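Dye type peroxidase A (Streptomyces lividans 1326, PDB 6GZW) is a haem-containing dye-type peroxidase that probably uses hydrogen peroxide to oxidise dyes and other substrates. Local coordinates at residues L109-N123 with D341-S355. Residues are numbered along the deposited sequence; the frame is centred on the assembly and turned at random.
With HEM (protoporphyrin IX containing Fe), chain C.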
ATOM      1  N   LEU A 109     -26.656   3.489 -12.232  1.00 18.43           N
ATOM      2  CA  LEU A 109     -27.123   3.039 -10.930  1.00 17.53           C
ATOM      3  C   LEU A 109     -28.083   4.076 -10.367  1.00 17.71           C
ATOM      4  O   LEU A 109     -27.998   5.248 -10.742  1.00 18.93           O
ATOM      5  CB  LEU A 109     -25.935   2.842  -9.963  1.00 16.15           C
ATOM      6  CG  LEU A 109     -24.879   1.799 -10.363  1.00 16.35           C
ATOM      7  CD1 LEU A 109     -23.579   1.901  -9.546  1.00 16.27           C
ATOM      8  CD2 LEU A 109     -25.435   0.400 -10.272  1.00 16.48           C
ATOM      9  N   PRO A 110     -28.999   3.660  -9.461  1.00 18.90           N
ATOM     10  CA  PRO A 110     -29.824   4.659  -8.772  1.00 19.93           C
ATOM     11  C   PRO A 110     -29.001   5.726  -8.053  1.00 20.30           C
ATOM     12  O   PRO A 110     -27.860   5.478  -7.649  1.00 19.31           O
ATOM     13  CB  PRO A 110     -30.604   3.827  -7.749  1.00 20.46           C
ATOM     14  CG  PRO A 110     -30.641   2.449  -8.330  1.00 19.80           C
ATOM     15  CD  PRO A 110     -29.341   2.281  -9.057  1.00 19.96           C
ATOM     16  N   ASP A 111     -29.567   6.915  -7.910  1.00 21.27           N
ATOM     17  CA  ASP A 111     -29.015   7.898  -7.012  1.00 23.75           C
ATOM     18  C   ASP A 111     -29.568   7.555  -5.645  1.00 22.67           C
ATOM     19  O   ASP A 111     -30.677   7.942  -5.308  1.00 21.73           O
ATOM     20  CB  ASP A 111     -29.370   9.327  -7.458  1.00 28.54           C
ATOM     21  CG  ASP A 111     -28.754   9.677  -8.810  1.00 34.80           C
ATOM     22  OD1 ASP A 111     -27.513   9.828  -8.904  1.00 41.13           O
ATOM     23  OD2 ASP A 111     -29.507   9.773  -9.804  1.00 41.61           O
ATOM     24  N   PHE A 112     -28.817   6.771  -4.868  1.00 20.37           N
ATOM     25  CA  PHE A 112     -29.263   6.352  -3.535  1.00 19.12           C
ATOM     26  C   PHE A 112     -29.250   7.530  -2.590  1.00 18.69           C
ATOM     27  O   PHE A 112     -28.368   8.388  -2.692  1.00 19.66           O
ATOM     28  CB  PHE A 112     -28.378   5.232  -2.980  1.00 18.34           C
ATOM     29  CG  PHE A 112     -28.327   4.019  -3.849  1.00 18.97           C
ATOM     30  CD1 PHE A 112     -29.336   3.065  -3.793  1.00 19.75           C
ATOM     31  CD2 PHE A 112     -27.286   3.836  -4.760  1.00 19.33           C
ATOM     32  CE1 PHE A 112     -29.282   1.935  -4.606  1.00 19.80           C
ATOM     33  CE2 PHE A 112     -27.227   2.706  -5.555  1.00 19.32           C
ATOM     34  CZ  PHE A 112     -28.248   1.761  -5.490  1.00 19.12           C
ATOM     35  N   SER A 113     -30.208   7.577  -1.663  1.00 18.58           N
ATOM     36  CA  SER A 113     -30.278   8.673  -0.713  1.00 19.34           C
ATOM     37  C   SER A 113     -28.966   8.845   0.090  1.00 19.24           C
ATOM     38  O   SER A 113     -28.586   9.959   0.423  1.00 19.87           O
ATOM     39  CB  SER A 113     -31.494   8.507   0.231  1.00 19.77           C
ATOM     40  OG  SER A 113     -31.233   7.540   1.246  1.00 22.45           O
ATOM     41  N   SER A 114     -28.283   7.738   0.380  1.00 19.28           N
ATOM     42  CA  SER A 114     -27.028   7.774   1.150  1.00 19.72           C
ATOM     43  C   SER A 114     -25.786   8.093   0.286  1.00 18.98           C
ATOM     44  O   SER A 114     -24.686   8.156   0.827  1.00 18.75           O
ATOM     45  CB  SER A 114     -26.827   6.442   1.902  1.00 20.11           C
ATOM     46  OG  SER A 114     -26.761   5.319   1.013  1.00 22.19           O
ATOM     47  N   ASP A 115     -25.930   8.286  -1.024  1.00 17.54           N
ATOM     48  CA  ASP A 115     -24.748   8.586  -1.871  1.00 17.55           C
ATOM     49  C   ASP A 115     -24.097   9.917  -1.501  1.00 18.35           C
ATOM     50  O   ASP A 115     -24.788  10.906  -1.255  1.00 19.50           O
ATOM     51  CB  ASP A 115     -25.143   8.697  -3.343  1.00 17.07           C
ATOM     52  CG  ASP A 115     -25.277   7.367  -4.044  1.00 16.93           C
ATOM     53  OD1 ASP A 115     -24.996   6.312  -3.444  1.00 16.27           O
ATOM     54  OD2 ASP A 115     -25.636   7.408  -5.248  1.00 17.81           O
ATOM     55  N   HIS A 116     -22.770   9.951  -1.529  1.00 17.85           N
ATOM     56  CA  HIS A 116     -21.992  11.182  -1.427  1.00 19.04           C
ATOM     57  C   HIS A 116     -20.836  11.099  -2.417  1.00 16.98           C
ATOM     58  O   HIS A 116     -19.665  11.217  -2.055  1.00 15.58           O
ATOM     59  CB  HIS A 116     -21.519  11.382   0.010  1.00 21.01           C
ATOM     60  CG  HIS A 116     -22.648  11.489   0.992  1.00 24.11           C
ATOM     61  ND1 HIS A 116     -23.084  10.425   1.762  1.00 28.36           N
ATOM     62  CD2 HIS A 116     -23.463  12.528   1.292  1.00 25.06           C
ATOM     63  CE1 HIS A 116     -24.095  10.818   2.522  1.00 27.61           C
ATOM     64  NE2 HIS A 116     -24.340  12.092   2.256  1.00 28.42           N
ATOM     65  N   LEU A 117     -21.203  10.884  -3.677  1.00 16.20           N
ATOM     66  CA  LEU A 117     -20.256  10.526  -4.706  1.00 15.88           C
ATOM     67  C   LEU A 117     -19.462  11.702  -5.238  1.00 15.82           C
ATOM     68  O   LEU A 117     -20.024  12.763  -5.509  1.00 16.77           O
ATOM     69  CB  LEU A 117     -20.964   9.819  -5.870  1.00 15.25           C
ATOM     70  CG  LEU A 117     -21.808   8.588  -5.520  1.00 16.16           C
ATOM     71  CD1 LEU A 117     -22.421   8.024  -6.796  1.00 16.15           C
ATOM     72  CD2 LEU A 117     -20.990   7.530  -4.780  1.00 15.67           C
ATOM     73  N   ASP A 118     -18.164  11.476  -5.421  1.00 15.84           N
ATOM     74  CA  ASP A 118     -17.291  12.374  -6.160  1.00 17.29           C
ATOM     75  C   ASP A 118     -17.437  12.031  -7.648  1.00 17.10           C
ATOM     76  O   ASP A 118     -16.961  10.975  -8.109  1.00 15.78           O
ATOM     77  CB  ASP A 118     -15.840  12.203  -5.712  1.00 17.99           C
ATOM     78  CG  ASP A 118     -14.900  13.210  -6.368  1.00 19.27           C
ATOM     79  OD1 ASP A 118     -15.232  13.720  -7.458  1.00 20.40           O
ATOM     80  OD2 ASP A 118     -13.839  13.507  -5.770  1.00 20.94           O
ATOM     81  N   LYS A 119     -18.126  12.901  -8.396  1.00 17.41           N
ATOM     82  CA  LYS A 119     -18.316  12.661  -9.837  1.00 18.32           C
ATOM     83  C   LYS A 119     -16.983  12.467 -10.591  1.00 18.43           C
ATOM     84  O   LYS A 119     -16.889  11.625 -11.494  1.00 19.34           O
ATOM     85  CB  LYS A 119     -19.140  13.775 -10.495  1.00 19.37           C
ATOM     86  CG  LYS A 119     -20.588  13.798 -10.043  0.50 19.56           C
ATOM     87  CD  LYS A 119     -21.355  14.875 -10.787  0.50 19.53           C
ATOM     88  CE  LYS A 119     -22.752  15.063 -10.234  0.50 20.38           C
ATOM     89  NZ  LYS A 119     -23.438  16.167 -10.955  0.50 20.57           N
ATOM     90  N   ASN A 120     -15.956  13.192 -10.173  1.00 18.93           N
ATOM     91  CA  ASN A 120     -14.654  13.133 -10.830  1.00 18.83           C
ATOM     92  C   ASN A 120     -13.838  11.882 -10.580  1.00 18.82           C
ATOM     93  O   ASN A 120     -12.927  11.593 -11.349  1.00 18.14           O
ATOM     94  CB  ASN A 120     -13.813  14.365 -10.454  1.00 21.22           C
ATOM     95  CG  ASN A 120     -14.429  15.643 -10.968  1.00 23.30           C
ATOM     96  OD1 ASN A 120     -14.919  15.681 -12.095  1.00 27.39           O
ATOM     97  ND2 ASN A 120     -14.463  16.670 -10.129  1.00 26.50           N
ATOM     98  N   ARG A 121     -14.156  11.157  -9.505  1.00 16.39           N
ATOM     99  CA  ARG A 121     -13.517   9.899  -9.166  1.00 16.96           C
ATOM    100  C   ARG A 121     -14.499   8.744  -9.321  1.00 14.52           C
ATOM    101  O   ARG A 121     -14.309   7.672  -8.744  1.00 14.07           O
ATOM    102  CB  ARG A 121     -12.965   9.982  -7.725  1.00 18.22           C
ATOM    103  CG  ARG A 121     -12.003  11.156  -7.482  1.00 21.32           C
ATOM    104  CD  ARG A 121     -11.311  11.004  -6.127  1.00 23.40           C
ATOM    105  NE  ARG A 121     -10.162  10.142  -6.339  1.00 26.27           N
ATOM    106  CZ  ARG A 121      -9.547   9.372  -5.440  1.00 25.98           C
ATOM    107  NH1 ARG A 121      -9.922   9.311  -4.161  1.00 25.52           N
ATOM    108  NH2 ARG A 121      -8.495   8.675  -5.849  1.00 25.50           N
ATOM    109  N   SER A 122     -15.531   8.964 -10.138  1.00 14.22           N
ATOM    110  CA  SER A 122     -16.555   7.958 -10.427  1.00 14.05           C
ATOM    111  C   SER A 122     -16.625   7.707 -11.935  1.00 13.77           C
ATOM    112  O   SER A 122     -16.224   8.563 -12.724  1.00 13.39           O
ATOM    113  CB  SER A 122     -17.914   8.428  -9.912  1.00 13.70           C
ATOM    114  OG  SER A 122     -17.896   8.522  -8.479  1.00 12.92           O
ATOM    115  N   ASN A 123     -17.133   6.529 -12.299  1.00 13.84           N
ATOM    116  CA  ASN A 123     -17.448   6.188 -13.709  1.00 14.53           C
ATOM    117  C   ASN A 123     -16.196   6.206 -14.570  1.00 14.02           C
ATOM    118  O   ASN A 123     -15.125   5.876 -14.078  1.00 11.96           O
ATOM    119  CB  ASN A 123     -18.580   7.102 -14.211  1.00 15.46           C
ATOM    120  CG  ASN A 123     -19.727   7.150 -13.233  1.00 16.90           C
ATOM    121  OD1 ASN A 123     -20.087   8.218 -12.682  1.00 20.24           O
ATOM    122  ND2 ASN A 123     -20.271   5.986 -12.952  1.00 16.21           N
ATOM    123  N   ASP A 341     -29.638   1.081   1.881  1.00 17.23           N
ATOM    124  CA  ASP A 341     -29.515   2.544   1.824  1.00 18.69           C
ATOM    125  C   ASP A 341     -29.865   3.223   3.158  1.00 19.93           C
ATOM    126  O   ASP A 341     -28.993   3.833   3.808  1.00 19.60           O
ATOM    127  CB  ASP A 341     -30.359   3.061   0.648  1.00 19.50           C
ATOM    128  CG  ASP A 341     -30.283   4.548   0.481  1.00 20.33           C
ATOM    129  OD1 ASP A 341     -29.166   5.082   0.472  1.00 20.54           O
ATOM    130  OD2 ASP A 341     -31.347   5.196   0.346  1.00 24.95           O
ATOM    131  N   ARG A 342     -31.122   3.054   3.583  1.00 21.00           N
ATOM    132  CA  ARG A 342     -31.596   3.469   4.918  1.00 21.65           C
ATOM    133  C   ARG A 342     -31.830   2.309   5.899  1.00 20.92           C
ATOM    134  O   ARG A 342     -31.815   2.524   7.128  1.00 21.92           O
ATOM    135  CB  ARG A 342     -32.920   4.256   4.773  1.00 24.05           C
ATOM    136  CG  ARG A 342     -32.801   5.575   4.010  1.00 25.42           C
ATOM    137  CD  ARG A 342     -34.016   6.478   4.225  1.00 29.42           C
ATOM    138  NE  ARG A 342     -35.200   6.082   3.456  1.00 30.68           N
ATOM    139  CZ  ARG A 342     -35.639   6.648   2.318  1.00 31.78           C
ATOM    140  NH1 ARG A 342     -35.013   7.678   1.730  1.00 28.86           N
ATOM    141  NH2 ARG A 342     -36.755   6.163   1.745  1.00 31.37           N
ATOM    142  N   GLY A 343     -32.104   1.111   5.381  1.00 18.14           N
ATOM    143  CA  GLY A 343     -32.428  -0.032   6.223  1.00 18.31           C
ATOM    144  C   GLY A 343     -31.305  -0.692   7.011  1.00 17.74           C
ATOM    145  O   GLY A 343     -31.567  -1.358   8.002  1.00 19.64           O
ATOM    146  N   ASP A 344     -30.053  -0.513   6.598  1.00 15.36           N
ATOM    147  CA  ASP A 344     -28.939  -1.272   7.162  1.00 13.47           C
ATOM    148  C   ASP A 344     -28.392  -0.557   8.397  1.00 13.02           C
ATOM    149  O   ASP A 344     -28.105   0.634   8.352  1.00 11.98           O
ATOM    150  CB  ASP A 344     -27.851  -1.362   6.085  1.00 13.11           C
ATOM    151  CG  ASP A 344     -26.713  -2.277   6.450  1.00 13.48           C
ATOM    152  OD1 ASP A 344     -26.666  -2.854   7.564  1.00 12.50           O
ATOM    153  OD2 ASP A 344     -25.832  -2.438   5.570  1.00 14.08           O
ATOM    154  N   ALA A 345     -28.245  -1.277   9.508  1.00 12.84           N
ATOM    155  CA  ALA A 345     -27.557  -0.723  10.680  1.00 13.13           C
ATOM    156  C   ALA A 345     -26.168  -0.191  10.322  1.00 13.03           C
ATOM    157  O   ALA A 345     -25.722   0.799  10.910  1.00 13.98           O
ATOM    158  CB  ALA A 345     -27.451  -1.753  11.780  1.00 13.69           C
ATOM    159  N   LEU A 346     -25.508  -0.816   9.346  1.00 12.17           N
ATOM    160  CA  LEU A 346     -24.132  -0.401   8.981  1.00 11.33           C
ATOM    161  C   LEU A 346     -24.077   0.970   8.316  1.00 11.14           C
ATOM    162  O   LEU A 346     -23.035   1.622   8.353  1.00  9.88           O
ATOM    163  CB  LEU A 346     -23.510  -1.436   8.060  1.00 11.14           C
ATOM    164  CG  LEU A 346     -22.081  -1.200   7.558  1.00 10.98           C
ATOM    165  CD1 LEU A 346     -21.137  -1.194   8.733  1.00 11.21           C
ATOM    166  CD2 LEU A 346     -21.682  -2.213   6.493  1.00 11.29           C
ATOM    167  N   SER A 347     -25.154   1.413   7.684  1.00 11.68           N
ATOM    168  CA  SER A 347     -25.139   2.627   6.857  1.00 12.23           C
ATOM    169  C   SER A 347     -24.688   3.878   7.601  1.00 12.80           C
ATOM    170  O   SER A 347     -24.068   4.738   7.032  1.00 12.44           O
ATOM    171  CB  SER A 347     -26.522   2.830   6.187  1.00 12.81           C
ATOM    172  OG  SER A 347     -26.703   1.835   5.186  1.00 13.04           O
ATOM    173  N   GLN A 348     -24.993   3.935   8.887  1.00 14.13           N
ATOM    174  CA  GLN A 348     -24.627   5.041   9.751  1.00 14.26           C
ATOM    175  C   GLN A 348     -23.101   5.229   9.839  1.00 13.15           C
ATOM    176  O   GLN A 348     -22.620   6.314  10.173  1.00 13.74           O
ATOM    177  CB  GLN A 348     -25.239   4.765  11.134  1.00 16.58           C
ATOM    178  CG  GLN A 348     -24.710   5.587  12.274  1.00 18.38           C
ATOM    179  CD  GLN A 348     -25.565   5.509  13.516  1.00 18.54           C
ATOM    180  OE1 GLN A 348     -26.481   4.704  13.611  1.00 20.80           O
ATOM    181  NE2 GLN A 348     -25.260   6.349  14.470  1.00 20.64           N
ATOM    182  N   PHE A 349     -22.371   4.139   9.617  1.00 11.82           N
ATOM    183  CA  PHE A 349     -20.911   4.097   9.886  1.00 11.35           C
ATOM    184  C   PHE A 349     -20.062   4.038   8.644  1.00 11.40           C
ATOM    185  O   PHE A 349     -18.842   3.836   8.742  1.00 10.89           O
ATOM    186  CB  PHE A 349     -20.615   2.902  10.777  1.00 11.64           C
ATOM    187  CG  PHE A 349     -21.346   2.983  12.072  1.00 12.37           C
ATOM    188  CD1 PHE A 349     -20.936   3.882  13.052  1.00 12.24           C
ATOM    189  CD2 PHE A 349     -22.470   2.208  12.292  1.00 12.08           C
ATOM    190  CE1 PHE A 349     -21.668   4.013  14.224  1.00 13.12           C
ATOM    191  CE2 PHE A 349     -23.189   2.323  13.453  1.00 12.75           C
ATOM    192  CZ  PHE A 349     -22.796   3.234  14.420  1.00 13.20           C
ATOM    193  N   ILE A 350     -20.702   4.220   7.489  1.00 10.96           N
ATOM    194  CA  ILE A 350     -20.012   4.236   6.225  1.00 12.40           C
ATOM    195  C   ILE A 350     -20.490   5.395   5.317  1.00 12.97           C
ATOM    196  O   ILE A 350     -21.562   5.980   5.515  1.00 12.93           O
ATOM    197  CB  ILE A 350     -20.142   2.894   5.492  1.00 12.10           C
ATOM    198  CG1 ILE A 350     -21.616   2.591   5.144  1.00 12.25           C
ATOM    199  CG2 ILE A 350     -19.491   1.754   6.277  1.00 12.15           C
ATOM    200  CD1 ILE A 350     -21.794   1.408   4.229  1.00 12.68           C
ATOM    201  N   ARG A 351     -19.675   5.745   4.323  1.00 13.05           N
ATOM    202  CA  ARG A 351     -20.093   6.763   3.356  1.00 13.75           C
ATOM    203  C   ARG A 351     -19.606   6.396   1.968  1.00 12.42           C
ATOM    204  O   ARG A 351     -18.391   6.264   1.742  1.00 11.25           O
ATOM    205  CB  ARG A 351     -19.589   8.149   3.783  1.00 17.36           C
ATOM    206  CG  ARG A 351     -20.560   9.250   3.400  1.00 20.69           C
ATOM    207  CD  ARG A 351     -20.278  10.562   4.134  1.00 23.06           C
ATOM    208  NE  ARG A 351     -19.311  11.308   3.364  1.00 23.06           N
ATOM    209  CZ  ARG A 351     -19.421  12.560   2.946  1.00 21.16           C
ATOM    210  NH1 ARG A 351     -20.471  13.339   3.246  1.00 19.75           N
ATOM    211  NH2 ARG A 351     -18.399  13.063   2.269  1.00 22.90           N
ATOM    212  N   HIS A 352     -20.546   6.168   1.055  1.00 11.46           N
ATOM    213  CA  HIS A 352     -20.189   5.835  -0.318  1.00 11.27           C
ATOM    214  C   HIS A 352     -19.734   7.118  -1.031  1.00 11.63           C
ATOM    215  O   HIS A 352     -20.507   8.089  -1.213  1.00 11.70           O
ATOM    216  CB  HIS A 352     -21.371   5.245  -1.066  1.00 11.22           C
ATOM    217  CG  HIS A 352     -21.774   3.873  -0.625  1.00 11.20           C
ATOM    218  ND1 HIS A 352     -21.743   2.781  -1.472  1.00 11.09           N
ATOM    219  CD2 HIS A 352     -22.278   3.424   0.549  1.00 11.16           C
ATOM    220  CE1 HIS A 352     -22.186   1.713  -0.824  1.00 10.86           C
ATOM    221  NE2 HIS A 352     -22.532   2.078   0.397  1.00 11.09           N
ATOM    222  N   GLU A 353     -18.465   7.165  -1.420  1.00 11.51           N
ATOM    223  CA  GLU A 353     -17.865   8.392  -1.948  1.00 11.77           C
ATOM    224  C   GLU A 353     -17.396   8.346  -3.393  1.00 12.06           C
ATOM    225  O   GLU A 353     -16.983   9.378  -3.915  1.00 11.28           O
ATOM    226  CB  GLU A 353     -16.733   8.864  -1.027  1.00 11.85           C
ATOM    227  CG  GLU A 353     -17.281   9.321   0.338  1.00 12.02           C
ATOM    228  CD  GLU A 353     -16.244   9.795   1.328  1.00 12.50           C
ATOM    229  OE1 GLU A 353     -15.033   9.745   1.060  1.00 13.42           O
ATOM    230  OE2 GLU A 353     -16.685  10.241   2.396  1.00 12.80           O
ATOM    231  N   ALA A 354     -17.426   7.164  -4.026  1.00 11.83           N
ATOM    232  CA  ALA A 354     -17.216   7.064  -5.471  1.00 12.24           C
ATOM    233  C   ALA A 354     -17.857   5.788  -5.965  1.00 12.03           C
ATOM    234  O   ALA A 354     -18.063   4.859  -5.164  1.00 11.21           O
ATOM    235  CB  ALA A 354     -15.739   7.116  -5.811  1.00 12.28           C
ATOM    236  N   SER A 355     -18.145   5.712  -7.272  1.00 12.25           N
ATOM    237  CA  SER A 355     -18.865   4.578  -7.824  1.00 12.51           C
ATOM    238  C   SER A 355     -18.464   4.337  -9.267  1.00 12.41           C
ATOM    239  O   SER A 355     -18.123   5.258  -9.961  1.00 12.43           O
ATOM    240  CB  SER A 355     -20.353   4.863  -7.808  1.00 13.15           C
ATOM    241  OG  SER A 355     -21.076   3.750  -8.312  1.00 13.53           O
TER
HETATM  242  CHA HEM C 501     -21.635  -9.698   4.136  1.00 10.16           C
HETATM  243  CHB HEM C 501     -19.148  -5.914   5.849  1.00 10.00           C
HETATM  244  CHC HEM C 501     -20.825  -3.229   2.165  1.00 10.15           C
HETATM  245  CHD HEM C 501     -23.288  -7.001   0.476  1.00 10.57           C
HETATM  246  C1A HEM C 501     -20.824  -8.913   4.915  1.00 10.27           C
HETATM  247  C2A HEM C 501     -20.208  -9.343   6.127  1.00 10.63           C
HETATM  248  C3A HEM C 501     -19.518  -8.273   6.597  1.00 10.79           C
HETATM  249  C4A HEM C 501     -19.711  -7.183   5.686  1.00 10.25           C
HETATM  250  CMA HEM C 501     -18.659  -8.198   7.837  1.00 11.03           C
HETATM  251  CAA HEM C 501     -20.309 -10.714   6.782  1.00 11.27           C
HETATM  252  CBA HEM C 501     -19.268 -11.750   6.386  1.00 11.81           C
HETATM  253  CGA HEM C 501     -19.444 -12.192   4.973  1.00 12.79           C
HETATM  254  O1A HEM C 501     -20.272 -13.082   4.639  1.00 12.80           O
HETATM  255  O2A HEM C 501     -18.758 -11.645   4.062  1.00 12.77           O
HETATM  256  C1B HEM C 501     -19.375  -4.846   4.963  1.00 10.07           C
HETATM  257  C2B HEM C 501     -18.762  -3.564   5.078  1.00  9.79           C
HETATM  258  C3B HEM C 501     -19.214  -2.781   4.064  1.00  9.85           C
HETATM  259  C4B HEM C 501     -20.146  -3.651   3.282  1.00 10.15           C
HETATM  260  CMB HEM C 501     -17.821  -3.145   6.167  1.00  9.86           C
HETATM  261  CAB HEM C 501     -18.827  -1.407   3.681  1.00  9.86           C
HETATM  262  CBB HEM C 501     -17.659  -0.856   3.965  1.00  9.80           C
HETATM  263  C1C HEM C 501     -21.681  -3.993   1.403  1.00 10.56           C
HETATM  264  C2C HEM C 501     -22.371  -3.529   0.253  1.00 10.98           C
HETATM  265  C3C HEM C 501     -23.092  -4.610  -0.222  1.00 11.29           C
HETATM  266  C4C HEM C 501     -22.797  -5.732   0.634  1.00 10.58           C
HETATM  267  CMC HEM C 501     -22.368  -2.147  -0.325  1.00 11.26           C
HETATM  268  CAC HEM C 501     -24.043  -4.696  -1.356  1.00 10.81           C
HETATM  269  CBC HEM C 501     -24.733  -3.694  -1.922  1.00 11.13           C
HETATM  270  C1D HEM C 501     -22.946  -8.042   1.349  1.00 10.03           C
HETATM  271  C2D HEM C 501     -23.448  -9.404   1.091  1.00 10.20           C
HETATM  272  C3D HEM C 501     -22.997 -10.165   2.107  1.00 10.17           C
HETATM  273  C4D HEM C 501     -22.215  -9.238   2.976  1.00 10.06           C
HETATM  274  CMD HEM C 501     -24.275  -9.873  -0.102  1.00  9.84           C
HETATM  275  CAD HEM C 501     -23.259 -11.651   2.289  1.00 10.17           C
HETATM  276  CBD HEM C 501     -24.607 -11.924   2.965  1.00 10.24           C
HETATM  277  CGD HEM C 501     -24.858 -13.397   3.060  1.00 10.87           C
HETATM  278  O1D HEM C 501     -24.556 -14.033   4.109  1.00 11.87           O
HETATM  279  O2D HEM C 501     -25.347 -13.989   2.076  1.00 10.60           O
HETATM  280  NA  HEM C 501     -20.597  -7.562   4.703  1.00 10.72           N
HETATM  281  NB  HEM C 501     -20.198  -4.832   3.907  1.00 10.02           N
HETATM  282  NC  HEM C 501     -21.988  -5.288   1.657  1.00 10.65           N
HETATM  283  ND  HEM C 501     -22.297  -7.959   2.523  1.00 10.32           N
HETATM  284 FE   HEM C 501     -21.307  -6.445   3.211  1.00 10.78          FE
HETATM  285  O   HOH W   1     -25.411   3.350   2.623  1.00 16.31           O
HETATM  286  O   HOH W   2     -23.141   6.430   1.881  1.00 16.59           O
HETATM  287  O   HOH W   3     -21.758   4.487 -10.866  1.00 16.22           O
HETATM  288  O   HOH W   4     -19.746  -6.897   2.075  1.00 14.68           O
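His116 lays one face of its imidazole on the guanidinium of Arg351, with the planes 14° apart and the centres 4.4 Å apart. The stack joins a long loop of the N-terminal ferredoxin-like half of this dye-type peroxidase to strand 350-360 of the C-terminal half. Ile350 and His352 of that strand, with Leu346 just before it, line the haem pocket. Arg351 bends at chi3 (88°), which turns its guanidinium over His116. Its NE also meets Glu353 OE2 in the guanidinium plane, a salt bridge that helps to hold the group flat against the ring. Glu353 OE2 also forms a salt bridge with Arg227. Backbone bonds follow the strand: His116 N to His352 O at 2.9 Å and Asp118 N to Glu353 O at 2.8 Å. Farther along, Ser122 OG accepts from Ser355 N (3.1 Å) and donates to Asp118 O. This ties the 118-122 turn to the strand. The methyls of Leu117 pack against Ser355 CB. At the other end, the carboxylate of Asp341 spans two serines. Ser113 OG donates to Asp341 OD2 at 2.5 Å, on the syn side and 28° out of the carboxylate plane. Asp341 OD1 takes the backbone N of Ser114 on its syn lone pair, at 2.8 Å.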